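Long-range contacts in protein sifA (Salmonella typhimurium, PDB 3CXB), which is required inside infected host cells for endosomal tubulation and the formation of Salmonella-induced filaments, and interacts with the host protein PLEKHM2 (SKIP): residues S153-Y158 / G183-E188; D179-Y184 / E259-E264; D195-Q200 / H253-I258; A203-A208 / I294-F299. One frame throughout, in Å; residues are numbered along the deposited sequence.

Contact 1. Residues S153-Y158 / G183-E188; sequences SEIVDY and GYLYTE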
# COMPACT_ATOMS: atom_id res chain seq x y z
N SER A 153 -2.97 12.04 -0.98
CA SER A 153 -4.42 12.16 -1.09
C SER A 153 -4.98 12.27 0.33
O SER A 153 -4.98 11.28 1.06
CB SER A 153 -4.99 10.93 -1.77
OG SER A 153 -6.40 10.99 -1.81
N GLU A 154 -5.45 13.45 0.71
CA GLU A 154 -5.96 13.64 2.07
C GLU A 154 -7.27 12.94 2.37
O GLU A 154 -7.68 12.86 3.52
CB GLU A 154 -6.09 15.13 2.40
CG GLU A 154 -7.40 15.77 2.00
CD GLU A 154 -7.51 17.19 2.53
OE1 GLU A 154 -6.81 18.09 2.00
OE2 GLU A 154 -8.29 17.40 3.49
N ILE A 155 -7.94 12.44 1.33
CA ILE A 155 -9.19 11.72 1.55
C ILE A 155 -8.88 10.40 2.24
O ILE A 155 -9.69 9.88 2.99
CB ILE A 155 -9.93 11.45 0.22
CG1 ILE A 155 -10.58 12.74 -0.25
CG2 ILE A 155 -11.00 10.38 0.39
CD1 ILE A 155 -11.45 13.39 0.83
N VAL A 156 -7.69 9.87 1.97
CA VAL A 156 -7.23 8.63 2.58
C VAL A 156 -6.08 8.94 3.56
O VAL A 156 -5.65 8.07 4.32
CB VAL A 156 -6.71 7.67 1.53
CG1 VAL A 156 -7.85 7.09 0.74
CG2 VAL A 156 -5.75 8.40 0.61
N ASP A 157 -5.63 10.19 3.54
CA ASP A 157 -4.51 10.67 4.35
C ASP A 157 -3.33 9.73 4.14
O ASP A 157 -2.77 9.15 5.07
CB ASP A 157 -4.89 10.73 5.81
CG ASP A 157 -3.78 11.29 6.66
OD1 ASP A 157 -2.81 11.84 6.10
OD2 ASP A 157 -3.88 11.18 7.89
N TYR A 158 -2.95 9.60 2.88
CA TYR A 158 -1.87 8.73 2.50
C TYR A 158 -1.63 8.95 1.02
O TYR A 158 -2.55 9.39 0.31
CB TYR A 158 -2.31 7.28 2.68
CG TYR A 158 -1.17 6.31 2.83
CD1 TYR A 158 -0.53 6.14 4.06
CD2 TYR A 158 -0.76 5.52 1.76
CE1 TYR A 158 0.48 5.21 4.23
CE2 TYR A 158 0.25 4.58 1.91
CZ TYR A 158 0.87 4.43 3.16
OH TYR A 158 1.86 3.47 3.34
N GLY A 183 -11.31 10.65 -7.38
CA GLY A 183 -12.62 11.24 -7.56
C GLY A 183 -13.73 10.33 -7.05
O GLY A 183 -14.61 10.77 -6.32
N TYR A 184 -13.68 9.06 -7.43
CA TYR A 184 -14.70 8.10 -7.00
C TYR A 184 -14.88 8.15 -5.49
O TYR A 184 -15.93 7.78 -4.98
CB TYR A 184 -14.29 6.68 -7.40
CG TYR A 184 -14.39 6.41 -8.88
CD1 TYR A 184 -15.62 6.17 -9.49
CD2 TYR A 184 -13.25 6.40 -9.69
CE1 TYR A 184 -15.72 5.93 -10.87
CE2 TYR A 184 -13.34 6.16 -11.06
CZ TYR A 184 -14.57 5.92 -11.65
OH TYR A 184 -14.61 5.66 -13.01
N LEU A 185 -13.86 8.62 -4.78
CA LEU A 185 -13.93 8.71 -3.33
C LEU A 185 -14.50 10.05 -2.91
O LEU A 185 -15.14 10.17 -1.85
CB LEU A 185 -12.54 8.53 -2.71
CG LEU A 185 -11.87 7.16 -2.77
CD1 LEU A 185 -11.53 6.82 -4.19
CD2 LEU A 185 -10.61 7.18 -1.93
N TYR A 186 -14.25 11.07 -3.72
CA TYR A 186 -14.76 12.40 -3.43
C TYR A 186 -16.24 12.47 -3.76
O TYR A 186 -17.01 13.17 -3.11
CB TYR A 186 -13.98 13.45 -4.22
CG TYR A 186 -12.88 14.10 -3.42
CD1 TYR A 186 -13.18 14.86 -2.30
CD2 TYR A 186 -11.55 13.97 -3.79
CE1 TYR A 186 -12.18 15.49 -1.56
CE2 TYR A 186 -10.53 14.59 -3.05
CZ TYR A 186 -10.86 15.35 -1.94
OH TYR A 186 -9.88 15.97 -1.21
N THR A 187 -16.64 11.70 -4.78
CA THR A 187 -18.03 11.66 -5.19
C THR A 187 -18.81 10.87 -4.14
O THR A 187 -19.99 11.11 -3.91
CB THR A 187 -18.18 10.99 -6.57
OG1 THR A 187 -19.54 11.05 -7.00
CG2 THR A 187 -17.73 9.54 -6.52
N GLU A 188 -18.13 9.92 -3.50
CA GLU A 188 -18.73 9.10 -2.45
C GLU A 188 -18.58 9.83 -1.13
O GLU A 188 -19.18 9.45 -0.12
CB GLU A 188 -18.01 7.75 -2.38
CG GLU A 188 -18.38 6.77 -3.48
CD GLU A 188 -19.56 5.91 -3.11
OE1 GLU A 188 -20.01 5.12 -3.97
OE2 GLU A 188 -20.03 6.02 -1.96

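Contact 2. Residues D179-Y184 / E259-E264; sequences DNIEGY and EKMVKE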
# COMPACT_ATOMS: atom_id res chain seq x y z
N ASP A 179 -5.57 9.98 -11.71
CA ASP A 179 -6.10 10.82 -10.64
C ASP A 179 -7.62 10.83 -10.59
O ASP A 179 -8.21 11.35 -9.66
CB ASP A 179 -5.56 12.24 -10.77
CG ASP A 179 -5.69 12.78 -12.18
OD1 ASP A 179 -5.15 13.88 -12.45
OD2 ASP A 179 -6.33 12.11 -13.02
N ASN A 180 -8.24 10.24 -11.60
CA ASN A 180 -9.70 10.18 -11.65
C ASN A 180 -10.23 9.25 -10.56
O ASN A 180 -11.37 9.39 -10.12
CB ASN A 180 -10.16 9.68 -13.01
CG ASN A 180 -9.72 10.60 -14.14
OD1 ASN A 180 -10.13 11.76 -14.20
ND2 ASN A 180 -8.87 10.09 -15.03
N ILE A 181 -9.39 8.30 -10.13
CA ILE A 181 -9.75 7.34 -9.10
C ILE A 181 -10.04 8.02 -7.77
O ILE A 181 -10.99 7.66 -7.08
CB ILE A 181 -8.63 6.30 -8.87
CG1 ILE A 181 -8.42 5.47 -10.14
CG2 ILE A 181 -9.00 5.37 -7.72
CD1 ILE A 181 -7.32 4.42 -10.02
N GLU A 182 -9.22 9.00 -7.40
CA GLU A 182 -9.44 9.72 -6.16
C GLU A 182 -10.83 10.35 -6.18
O GLU A 182 -11.45 10.56 -5.13
CB GLU A 182 -8.39 10.81 -5.97
CG GLU A 182 -8.64 11.66 -4.74
CD GLU A 182 -7.61 12.73 -4.53
OE1 GLU A 182 -7.25 13.41 -5.51
OE2 GLU A 182 -7.17 12.91 -3.37
N GLY A 183 -11.31 10.65 -7.38
CA GLY A 183 -12.62 11.24 -7.56
C GLY A 183 -13.73 10.33 -7.05
O GLY A 183 -14.61 10.77 -6.32
N TYR A 184 -13.68 9.06 -7.43
CA TYR A 184 -14.70 8.10 -7.00
C TYR A 184 -14.88 8.15 -5.49
O TYR A 184 -15.93 7.78 -4.98
CB TYR A 184 -14.29 6.68 -7.40
CG TYR A 184 -14.39 6.41 -8.88
CD1 TYR A 184 -15.62 6.17 -9.49
CD2 TYR A 184 -13.25 6.40 -9.69
CE1 TYR A 184 -15.72 5.93 -10.87
CE2 TYR A 184 -13.34 6.16 -11.06
CZ TYR A 184 -14.57 5.92 -11.65
OH TYR A 184 -14.61 5.66 -13.01
N GLU A 259 -11.68 -2.38 -8.28
CA GLU A 259 -11.27 -2.95 -9.56
C GLU A 259 -12.01 -2.29 -10.71
O GLU A 259 -11.40 -1.77 -11.63
CB GLU A 259 -11.51 -4.45 -9.59
CG GLU A 259 -10.68 -5.22 -8.59
CD GLU A 259 -10.82 -6.72 -8.75
OE1 GLU A 259 -10.21 -7.46 -7.95
OE2 GLU A 259 -11.54 -7.14 -9.69
N LYS A 260 -13.33 -2.33 -10.64
CA LYS A 260 -14.16 -1.73 -11.68
C LYS A 260 -13.81 -0.25 -11.73
O LYS A 260 -13.78 0.38 -12.79
CB LYS A 260 -15.64 -1.95 -11.34
CG LYS A 260 -16.61 -1.78 -12.51
CD LYS A 260 -16.83 -0.31 -12.86
CE LYS A 260 -17.90 -0.16 -13.93
NZ LYS A 260 -18.15 1.27 -14.22
N MET A 261 -13.53 0.29 -10.55
CA MET A 261 -13.17 1.68 -10.41
C MET A 261 -11.95 2.02 -11.26
O MET A 261 -11.95 3.01 -11.98
CB MET A 261 -12.87 1.96 -8.94
CG MET A 261 -13.62 3.12 -8.36
SD MET A 261 -13.60 3.09 -6.57
CE MET A 261 -12.33 4.35 -6.24
N VAL A 262 -10.92 1.19 -11.16
CA VAL A 262 -9.68 1.40 -11.90
C VAL A 262 -9.78 0.98 -13.36
O VAL A 262 -9.20 1.63 -14.24
CB VAL A 262 -8.49 0.66 -11.25
CG1 VAL A 262 -8.82 -0.81 -11.07
CG2 VAL A 262 -7.24 0.81 -12.11
N LYS A 263 -10.49 -0.11 -13.63
CA LYS A 263 -10.66 -0.59 -14.99
C LYS A 263 -11.22 0.56 -15.83
O LYS A 263 -10.89 0.70 -17.02
CB LYS A 263 -11.64 -1.77 -15.02
CG LYS A 263 -11.18 -2.97 -14.20
CD LYS A 263 -12.24 -4.04 -14.13
CE LYS A 263 -11.76 -5.27 -13.35
NZ LYS A 263 -12.76 -6.38 -13.34
N GLU A 264 -12.04 1.39 -15.19
CA GLU A 264 -12.66 2.56 -15.82
C GLU A 264 -11.65 3.62 -16.19
O GLU A 264 -11.42 3.88 -17.37
CB GLU A 264 -13.68 3.17 -14.86
CG GLU A 264 -14.98 2.40 -14.75
CD GLU A 264 -15.98 2.81 -15.80
OE1 GLU A 264 -16.30 4.02 -15.88
OE2 GLU A 264 -16.46 1.92 -16.55

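Contact 3. Residues D195-Q200 / H253-I258; sequences DGWKAQ and HTHIPI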
# COMPACT_ATOMS: atom_id res chain seq x y z
N ASP A 195 -18.01 6.37 4.16
CA ASP A 195 -17.74 5.64 5.40
C ASP A 195 -18.38 4.26 5.38
O ASP A 195 -17.90 3.33 6.04
CB ASP A 195 -18.25 6.43 6.61
CG ASP A 195 -17.56 7.78 6.76
OD1 ASP A 195 -16.32 7.79 6.90
OD2 ASP A 195 -18.26 8.82 6.74
N GLY A 196 -19.45 4.12 4.62
CA GLY A 196 -20.13 2.84 4.54
C GLY A 196 -19.51 1.91 3.52
O GLY A 196 -19.31 0.73 3.79
N TRP A 197 -19.21 2.44 2.33
CA TRP A 197 -18.61 1.64 1.27
C TRP A 197 -17.31 0.96 1.73
O TRP A 197 -16.96 -0.12 1.24
CB TRP A 197 -18.35 2.53 0.04
CG TRP A 197 -16.92 2.69 -0.28
CD1 TRP A 197 -15.95 3.27 0.50
CD2 TRP A 197 -16.24 2.19 -1.44
NE1 TRP A 197 -14.72 3.15 -0.09
CE2 TRP A 197 -14.87 2.49 -1.29
CE3 TRP A 197 -16.66 1.51 -2.59
CZ2 TRP A 197 -13.91 2.14 -2.24
CZ3 TRP A 197 -15.71 1.16 -3.54
CH2 TRP A 197 -14.35 1.48 -3.36
N LYS A 198 -16.61 1.59 2.67
CA LYS A 198 -15.36 1.06 3.19
C LYS A 198 -15.56 -0.28 3.87
O LYS A 198 -14.70 -1.15 3.82
CB LYS A 198 -14.74 2.04 4.19
CG LYS A 198 -14.25 3.33 3.58
CD LYS A 198 -13.52 4.13 4.62
CE LYS A 198 -13.11 5.48 4.10
NZ LYS A 198 -12.46 6.29 5.19
N ALA A 199 -16.71 -0.44 4.52
CA ALA A 199 -17.00 -1.68 5.21
C ALA A 199 -17.29 -2.77 4.19
O ALA A 199 -17.00 -3.95 4.42
CB ALA A 199 -18.20 -1.48 6.14
N GLN A 200 -17.85 -2.37 3.06
CA GLN A 200 -18.19 -3.30 2.00
C GLN A 200 -16.93 -3.76 1.28
O GLN A 200 -16.58 -4.94 1.31
CB GLN A 200 -19.14 -2.64 1.00
CG GLN A 200 -19.62 -3.56 -0.12
CD GLN A 200 -20.38 -4.78 0.40
OE1 GLN A 200 -21.39 -4.65 1.10
NE2 GLN A 200 -19.90 -5.97 0.06
N HIS A 253 -25.43 -4.02 -5.61
CA HIS A 253 -24.99 -3.57 -6.93
C HIS A 253 -24.66 -2.09 -7.07
O HIS A 253 -23.74 -1.73 -7.81
CB HIS A 253 -26.00 -4.00 -8.00
CG HIS A 253 -26.08 -5.48 -8.20
ND1 HIS A 253 -26.51 -6.35 -7.21
CD2 HIS A 253 -25.76 -6.26 -9.26
CE1 HIS A 253 -26.46 -7.59 -7.67
NE2 HIS A 253 -26.01 -7.56 -8.91
N THR A 254 -25.39 -1.22 -6.39
CA THR A 254 -25.10 0.21 -6.48
C THR A 254 -23.87 0.49 -5.62
O THR A 254 -23.93 1.25 -4.64
CB THR A 254 -26.28 1.06 -5.97
OG1 THR A 254 -27.46 0.71 -6.70
CG2 THR A 254 -26.00 2.54 -6.20
N HIS A 255 -22.76 -0.14 -6.00
CA HIS A 255 -21.47 -0.00 -5.32
C HIS A 255 -20.37 -0.39 -6.30
O HIS A 255 -20.19 -1.57 -6.60
CB HIS A 255 -21.41 -0.92 -4.09
CG HIS A 255 -20.05 -1.00 -3.45
ND1 HIS A 255 -18.99 -1.64 -4.04
CD2 HIS A 255 -19.59 -0.53 -2.27
CE1 HIS A 255 -17.93 -1.57 -3.25
NE2 HIS A 255 -18.27 -0.90 -2.17
N ILE A 256 -19.64 0.61 -6.79
CA ILE A 256 -18.56 0.38 -7.75
C ILE A 256 -17.24 0.06 -7.04
O ILE A 256 -16.60 0.96 -6.48
CB ILE A 256 -18.35 1.62 -8.66
CG1 ILE A 256 -19.68 2.00 -9.34
CG2 ILE A 256 -17.27 1.33 -9.71
CD1 ILE A 256 -19.61 3.24 -10.22
N PRO A 257 -16.82 -1.21 -7.04
CA PRO A 257 -15.57 -1.61 -6.39
C PRO A 257 -14.32 -0.97 -6.98
O PRO A 257 -14.36 -0.39 -8.07
CB PRO A 257 -15.59 -3.13 -6.53
CG PRO A 257 -16.31 -3.34 -7.79
CD PRO A 257 -17.46 -2.38 -7.67
N ILE A 258 -13.21 -1.07 -6.25
CA ILE A 258 -11.94 -0.52 -6.70
C ILE A 258 -11.48 -1.09 -8.05
O ILE A 258 -10.96 -0.35 -8.88
CB ILE A 258 -10.83 -0.75 -5.65
CG1 ILE A 258 -11.20 -0.04 -4.35
CG2 ILE A 258 -9.50 -0.22 -6.16
CD1 ILE A 258 -10.14 -0.09 -3.29

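Contact 4. Residues A203-A208 / I294-F299; sequences ATYLAA and ISDQVF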
# COMPACT_ATOMS: atom_id res chain seq x y z
N ALA A 203 -14.51 -6.04 3.09
CA ALA A 203 -14.82 -7.46 3.18
C ALA A 203 -14.74 -8.12 1.82
O ALA A 203 -14.06 -9.13 1.66
CB ALA A 203 -16.21 -7.66 3.78
N THR A 204 -15.42 -7.55 0.84
CA THR A 204 -15.45 -8.09 -0.52
C THR A 204 -14.06 -8.36 -1.07
O THR A 204 -13.73 -9.49 -1.45
CB THR A 204 -16.15 -7.13 -1.49
OG1 THR A 204 -17.53 -7.00 -1.10
CG2 THR A 204 -16.08 -7.65 -2.93
N TYR A 205 -13.27 -7.30 -1.14
CA TYR A 205 -11.91 -7.35 -1.67
C TYR A 205 -11.05 -8.39 -0.95
O TYR A 205 -10.51 -9.31 -1.56
CB TYR A 205 -11.27 -5.96 -1.55
CG TYR A 205 -10.07 -5.73 -2.44
CD1 TYR A 205 -8.81 -6.22 -2.10
CD2 TYR A 205 -10.20 -5.01 -3.64
CE1 TYR A 205 -7.71 -6.00 -2.92
CE2 TYR A 205 -9.10 -4.78 -4.47
CZ TYR A 205 -7.86 -5.27 -4.10
OH TYR A 205 -6.77 -5.01 -4.89
N LEU A 206 -10.96 -8.27 0.37
CA LEU A 206 -10.14 -9.18 1.13
C LEU A 206 -10.57 -10.65 1.05
O LEU A 206 -9.72 -11.53 0.92
CB LEU A 206 -10.07 -8.72 2.58
CG LEU A 206 -9.20 -7.46 2.78
CD1 LEU A 206 -9.33 -6.90 4.19
CD2 LEU A 206 -7.76 -7.83 2.50
N ALA A 207 -11.88 -10.92 1.11
CA ALA A 207 -12.34 -12.31 1.04
C ALA A 207 -11.99 -12.88 -0.33
O ALA A 207 -11.62 -14.06 -0.44
CB ALA A 207 -13.85 -12.41 1.32
N ALA A 208 -12.09 -12.05 -1.37
CA ALA A 208 -11.75 -12.50 -2.72
C ALA A 208 -10.25 -12.85 -2.79
O ALA A 208 -9.86 -13.82 -3.46
CB ALA A 208 -12.07 -11.43 -3.72
N ILE A 294 -2.56 -1.84 -9.16
CA ILE A 294 -3.09 -0.54 -8.77
C ILE A 294 -4.18 -0.65 -7.69
O ILE A 294 -4.21 0.11 -6.71
CB ILE A 294 -3.68 0.22 -9.98
CG1 ILE A 294 -2.64 0.28 -11.11
CG2 ILE A 294 -4.06 1.65 -9.56
CD1 ILE A 294 -3.17 0.86 -12.42
N SER A 295 -5.06 -1.62 -7.86
CA SER A 295 -6.12 -1.81 -6.90
C SER A 295 -5.52 -2.11 -5.53
O SER A 295 -5.84 -1.42 -4.57
CB SER A 295 -7.05 -2.93 -7.35
OG SER A 295 -7.68 -2.57 -8.58
N ASP A 296 -4.64 -3.11 -5.45
CA ASP A 296 -4.01 -3.44 -4.18
C ASP A 296 -3.49 -2.20 -3.47
O ASP A 296 -3.82 -1.94 -2.30
CB ASP A 296 -2.84 -4.41 -4.39
CG ASP A 296 -3.28 -5.87 -4.50
OD1 ASP A 296 -2.42 -6.78 -4.54
OD2 ASP A 296 -4.50 -6.11 -4.53
N GLN A 297 -2.69 -1.41 -4.17
CA GLN A 297 -2.12 -0.21 -3.58
C GLN A 297 -3.18 0.82 -3.17
O GLN A 297 -3.06 1.47 -2.12
CB GLN A 297 -1.11 0.42 -4.54
CG GLN A 297 0.20 -0.35 -4.66
CD GLN A 297 1.16 0.23 -5.70
OE1 GLN A 297 1.47 1.43 -5.69
NE2 GLN A 297 1.64 -0.61 -6.60
N VAL A 298 -4.20 0.98 -4.01
CA VAL A 298 -5.27 1.92 -3.70
C VAL A 298 -5.90 1.43 -2.41
O VAL A 298 -6.10 2.19 -1.45
CB VAL A 298 -6.37 1.94 -4.79
CG1 VAL A 298 -7.54 2.73 -4.28
CG2 VAL A 298 -5.85 2.58 -6.09
N PHE A 299 -6.21 0.14 -2.41
CA PHE A 299 -6.81 -0.50 -1.27
C PHE A 299 -5.93 -0.31 -0.04
O PHE A 299 -6.42 0.08 1.03
CB PHE A 299 -7.01 -1.99 -1.56
CG PHE A 299 -7.59 -2.76 -0.42
CD1 PHE A 299 -6.84 -2.97 0.74
CD2 PHE A 299 -8.89 -3.25 -0.48
CE1 PHE A 299 -7.39 -3.66 1.82
CE2 PHE A 299 -9.45 -3.95 0.59
CZ PHE A 299 -8.70 -4.16 1.74

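Contact 1. Residues S153-Y158 / G183-E188
I155 sits at the tip of a tight β hairpin, between strands 145-153 and 158-167, and its side chain does most of the work against helix 180-187. Its CB points at the helix and splits the load. The CG2 branch, anti to the backbone N, drops beside L185, 3.9 Å from L185 CB, the two side chains sliding past each other in opposite directions. The CG1 branch lies anti to the carbonyl carbon (chi1 -76°) and comes over one face of the Y186 ring. This is a CH-pi contact: I155 CG1 is 3.4 Å from the centroid of the Y186 ring and 23° off its normal. From there CD1 runs on above the CE1-CZ side of the same ring. Next in sequence, V156 places CG1 3.8 Å from L185 CD2, crossing it at about a right angle. The turn behind is a G1 β bulge in which S153 O accepts from both V156 N and Y158 N, so two N-H groups close it on one carbonyl. S153 OG is hydrogen-bonded to E182 OE2, one residue before G183. Between 153-158 and 183-188 themselves no hydrogen bond forms, and I155 and V156 meet L185 and Y186 through apolar surface.

Contact 2. Residues D179-Y184 / E259-E264
E264 OE2 is the best-held polar atom here, gripped by one salt bridge, to K260 NZ at 3.0 Å, one turn back on its own helix. The bridge runs along helix 258-267, and no hydrogen bond crosses to helix 180-187. What joins the two helices is a Met-aromatic contact between segments running roughly antiparallel, at 144°. M261 approaches the Y184 ring over one face: its CG makes a CH-pi contact, 3.7 Å from the centroid of the Y184 ring and 23° off the normal. The sulfur stands obliquely to the ring, with M261 SD 4.9 Å from that centroid. A bend at chi3 then brings CE in against Y184 CB and I181, 3.8 Å between M261 CE and I181 CG2. Y184, with CG anti to its carbonyl carbon, reaches toward the partner helix and meets M261 tip to tip; its hydroxyl comes to the CB of E264. Ring and carboxylate planes stand 80° apart. V262 closes the other flank and also packs on V291, I294 and S295 of helix 283-303, making it shared ground for three helices. I181, its chain extended at chi2, lies alongside V262 and puts CD1 4.1 Å from V262 CB.

Contact 3. Residues D195-Q200 / H253-I258
W197 lies in the first turn of helix 197-220 and, four residues ahead of E201, is the tryptophan of the WxxxE signature shared by a group of bacterial effectors. Its indole turns toward the loop that leads into helix 258-267. The six-membered ring of W197 and the imidazole of H255 lie nearly parallel, planes 24° apart, but slid so far that they barely overlap, with centroids 4.8 Å apart. The far rim of the indole meets the loop in turn: I256 O and P257 CA come at its edge near CZ3, P257 CA being 4.0 Å from W197 CZ3, and I258 CG1 approaches W197 CH2 at 3.6 Å, also near the ring plane. W197 O lies in the imidazole plane at its edge. K198 turns away and packs on F303. Q200 brings the next turn of the helix back to H255. With CG anti to the backbone N (chi1 -177°), it lays that methylene over one face of the imidazole, Q200 CG 3.9 Å from the centroid of the H255 ring. A bend at chi2 (60°) then leads the amide away, where NE2 is hydrogen-bonded to T204 OG1. The second signature residue, E201, touches H255 and P257, and its OE1 takes a weak hydrogen bond from I258 N just after the N-cap residue P257, where its charge would probably suit the start of a helix. The contact therefore ties the first turns of helix 197-220 to the head of helix 258-267, with I258 passing between W197 and the S295, V298 and F299 side of helix 283-303.

Contact 4. Residues A203-A208 / I294-F299
This is a helix-helix packing contact in the all-helical C-terminal half of SifA: helices 197-220 and 283-303 cross at 128°, their local axes 12.1 Å apart at closest, and long side chains have to span the distance. The tight part is a buried aromatic pair. Y205 and F299 both carry CG anti to the backbone N, so each reaches straight out and the two meet tip to tip. The rings sit obliquely, planes 32° apart and centroids 4.5 Å apart, with F299 CD2 over one face of the tyrosine, offset toward the rim. L206 comes in across F299 at about a right angle, setting its CG 3.5 Å from F299 CZ. P307, at the start of helix 307-324, packs on Y205, D296 and F299, and I310 of that helix meets L206.

Toward the hydroxyl end the packing gives way to polar contacts beside D296, which is partly exposed. Of the S295 side chain it is CB that meets the tyrosine edge; OG is hydrogen-bonded back to V291 O on its own helix. D296, with CG anti to the carbonyl carbon, presents its carboxylate at the same edge, 64° from the plane of the ring. The Y205 hydroxyl donates to it, and K209, one turn further along the tyrosine's helix, forms a salt bridge to the same oxygen, so two partners from helix 197-220 hold D296 and would tend to keep it ionised. The hydrogen bond from Y205 OH to D296 OD2, 2.5 Å long, uses the anti lone pair of that oxygen and lies in the tyrosine plane.

From the N terminus, contact 1 is the first to close, folding the hairpin of the three-stranded sheet against helix 180-187. That helix also begins contact 2, sharing G183 and Y184, so the larger loop to helix 258-267 starts where the first ends. Contact 3 is nested inside this loop. Contact 4 crosses contacts 2 and 3, since it opens on helix 197-220 and closes only on helix 283-303; with contact 1 it is simply in series. Contacts 2, 3 and 4 touch one another: M261 meets W197, V262 meets S295, and I258 meets F299. Together they draw helices 180-187, 197-220, 258-267 and 283-303 into one body beside the sheet.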